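Local coordinates for actibind (Aspergillus niger, PDB 3D3Z), which cleaves RNA as a T2-family ribonuclease, probably without strict base specificity and with a preference for adenylic acid, at residues Ser20-Asn24 against Val205-Ala209. Numbering follows the deposited sequence.
Sequences SCCFN and VKGSA
Asn-24 reaches across to Val-205, Gly-207 and Ala-209 and makes the tight part of this contact. Its CG stands anti to the carbonyl carbon (chi1 -73°), which carries the amide over to segment 205-209. ND2 of Asn-24 lies 3.5 Å from CG1 of Val-205. ND2 of Asn-24 is also 3.2 Å from O of Gly-207, but the angle is too poor for a hydrogen bond. OD1 of Asn-24 rests 3.8 Å from CB of Ala-209. The same oxygen is hydrogen-bonded to Thr-121, whose hydroxyl also takes the N-H of Ala-209, so one threonine ties both segments together.

A water does the joining that direct bonds do not. It accepts from N and ND2 of Asn-24, the latter at 2.9 Å. It also lies within donating distance of O of Val-205 and O of Gly-207, though with other acceptors near it cannot serve all of them at once.

The contact is looser at Cys-22. This residue is partly exposed, and its CA is 4.5 Å from CA of Gly-207. N of Gly-207 donates to a second water at 2.8 Å, and this water can donate to O of Cys-22 at 2.6 Å. Ser-20 to Phe-23 form a type I turn, and OG of Ser-20 accepts from N of Cys-22 in an ST turn.

Cys-22 is disulfide-bonded to Cys-5 and Cys-21 to Cys-126. The contact packs the loop before strand 29-35 against the end of strand 195-206 and the loop that follows. Strand 213-216 pairs antiparallel with strand 195-206 in the sheet of this RNase T2 fold, with Tyr-214 against Val-205.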
ATOM      1  N   SER A  20       7.733  17.859  -9.335  1.00 22.22           N
ATOM      2  CA  SER A  20       7.279  19.026  -8.600  1.00 21.21           C
ATOM      3  C   SER A  20       6.334  18.540  -7.558  1.00 20.82           C
ATOM      4  O   SER A  20       6.050  17.346  -7.469  1.00 19.95           O
ATOM      5  CB  SER A  20       6.540  20.028  -9.508  1.00 19.36           C
ATOM      6  OG  SER A  20       5.265  19.529  -9.881  1.00 17.47           O
ATOM      7  N   CYS A  21       5.796  19.472  -6.787  1.00 20.80           N
ATOM      8  CA  CYS A  21       4.720  19.109  -5.901  1.00 19.68           C
ATOM      9  C   CYS A  21       3.478  18.512  -6.557  1.00 19.83           C
ATOM     10  O   CYS A  21       2.682  17.866  -5.851  1.00 22.33           O
ATOM     11  CB  CYS A  21       4.345  20.293  -4.979  1.00 19.97           C
ATOM     12  SG  CYS A  21       5.608  20.681  -3.879  1.00 21.22           S
ATOM     13  N   CYS A  22       3.294  18.714  -7.877  1.00 19.88           N
ATOM     14  CA  CYS A  22       2.156  18.185  -8.581  1.00 19.19           C
ATOM     15  C   CYS A  22       2.527  17.115  -9.614  1.00 19.01           C
ATOM     16  O   CYS A  22       1.742  16.837 -10.552  1.00 18.29           O
ATOM     17  CB  CYS A  22       1.348  19.304  -9.242  1.00 21.16           C
ATOM     18  SG  CYS A  22       0.397  20.290  -8.009  1.00 21.71           S
ATOM     19  N   PHE A  23       3.728  16.562  -9.468  1.00 19.51           N
ATOM     20  CA  PHE A  23       4.157  15.452 -10.332  1.00 19.69           C
ATOM     21  C   PHE A  23       5.081  14.453  -9.628  1.00 19.57           C
ATOM     22  O   PHE A  23       6.195  14.795  -9.269  1.00 20.91           O
ATOM     23  CB  PHE A  23       4.853  15.984 -11.595  1.00 19.80           C
ATOM     24  CG  PHE A  23       4.937  14.953 -12.697  1.00 20.69           C
ATOM     25  CD1 PHE A  23       3.783  14.451 -13.263  1.00 19.11           C
ATOM     26  CD2 PHE A  23       6.177  14.438 -13.100  1.00 21.35           C
ATOM     27  CE1 PHE A  23       3.848  13.482 -14.276  1.00 23.57           C
ATOM     28  CE2 PHE A  23       6.258  13.445 -14.085  1.00 21.43           C
ATOM     29  CZ  PHE A  23       5.079  12.990 -14.674  1.00 21.06           C
ATOM     30  N   ASN A  24       4.604  13.223  -9.452  1.00 20.17           N
ATOM     31  CA  ASN A  24       5.375  12.159  -8.815  1.00 20.63           C
ATOM     32  C   ASN A  24       6.445  11.596  -9.759  1.00 20.60           C
ATOM     33  O   ASN A  24       6.129  10.998 -10.798  1.00 20.74           O
ATOM     34  CB  ASN A  24       4.443  11.039  -8.273  1.00 18.89           C
ATOM     35  CG  ASN A  24       3.666  11.464  -7.026  1.00 20.27           C
ATOM     36  OD1 ASN A  24       4.219  11.477  -5.904  1.00 18.40           O
ATOM     37  ND2 ASN A  24       2.382  11.796  -7.208  1.00 17.85           N
ATOM     38  N   VAL A 205      -0.352   8.398 -10.793  1.00 20.74           N
ATOM     39  CA  VAL A 205      -0.981   9.506 -10.020  1.00 21.51           C
ATOM     40  C   VAL A 205      -1.040  10.806 -10.839  1.00 22.40           C
ATOM     41  O   VAL A 205      -0.067  11.227 -11.448  1.00 22.95           O
ATOM     42  CB  VAL A 205      -0.283   9.726  -8.636  1.00 21.07           C
ATOM     43  CG1 VAL A 205      -0.952  10.869  -7.841  1.00 20.32           C
ATOM     44  CG2 VAL A 205      -0.361   8.414  -7.809  1.00 18.21           C
ATOM     45  N   LYS A 206      -2.224  11.416 -10.819  1.00 23.78           N
ATOM     46  CA  LYS A 206      -2.449  12.774 -11.319  1.00 24.94           C
ATOM     47  C   LYS A 206      -2.481  13.692 -10.102  1.00 23.60           C
ATOM     48  O   LYS A 206      -3.334  13.546  -9.242  1.00 24.22           O
ATOM     49  CB  LYS A 206      -3.778  12.838 -12.052  1.00 25.76           C
ATOM     50  CG  LYS A 206      -3.850  11.956 -13.298  1.00 29.38           C
ATOM     51  CD  LYS A 206      -5.296  11.782 -13.812  1.00 29.39           C
ATOM     52  CE  LYS A 206      -5.727  12.945 -14.711  1.00 34.63           C
ATOM     53  NZ  LYS A 206      -4.949  13.058 -16.005  1.00 36.46           N
ATOM     54  N   GLY A 207      -1.502  14.578 -10.020  1.00 23.68           N
ATOM     55  CA  GLY A 207      -1.353  15.463  -8.882  1.00 23.53           C
ATOM     56  C   GLY A 207      -0.438  14.943  -7.781  1.00 23.26           C
ATOM     57  O   GLY A 207       0.606  14.316  -8.016  1.00 20.90           O
ATOM     58  N   SER A 208      -0.836  15.248  -6.560  1.00 21.93           N
ATOM     59  CA  SER A 208      -0.042  14.883  -5.400  1.00 22.38           C
ATOM     60  C   SER A 208      -0.383  13.464  -4.962  1.00 21.14           C
ATOM     61  O   SER A 208      -1.491  13.007  -5.157  1.00 20.43           O
ATOM     62  CB  SER A 208      -0.345  15.832  -4.230  1.00 22.30           C
ATOM     63  OG  SER A 208       0.424  15.517  -3.085  1.00 21.83           O
ATOM     64  N   ALA A 209       0.601  12.790  -4.372  1.00 22.34           N
ATOM     65  CA  ALA A 209       0.353  11.492  -3.725  1.00 22.13           C
ATOM     66  C   ALA A 209      -0.627  11.632  -2.594  1.00 22.67           C
ATOM     67  O   ALA A 209      -1.289  10.658  -2.274  1.00 22.15           O
ATOM     68  CB  ALA A 209       1.652  10.849  -3.202  1.00 21.51           C
TER
HETATM   69  O   HOH W   1       0.513  14.913 -11.876  1.00 24.64           O
HETATM   70  O   HOH W   2       1.624  12.613  -9.907  1.00 19.87           O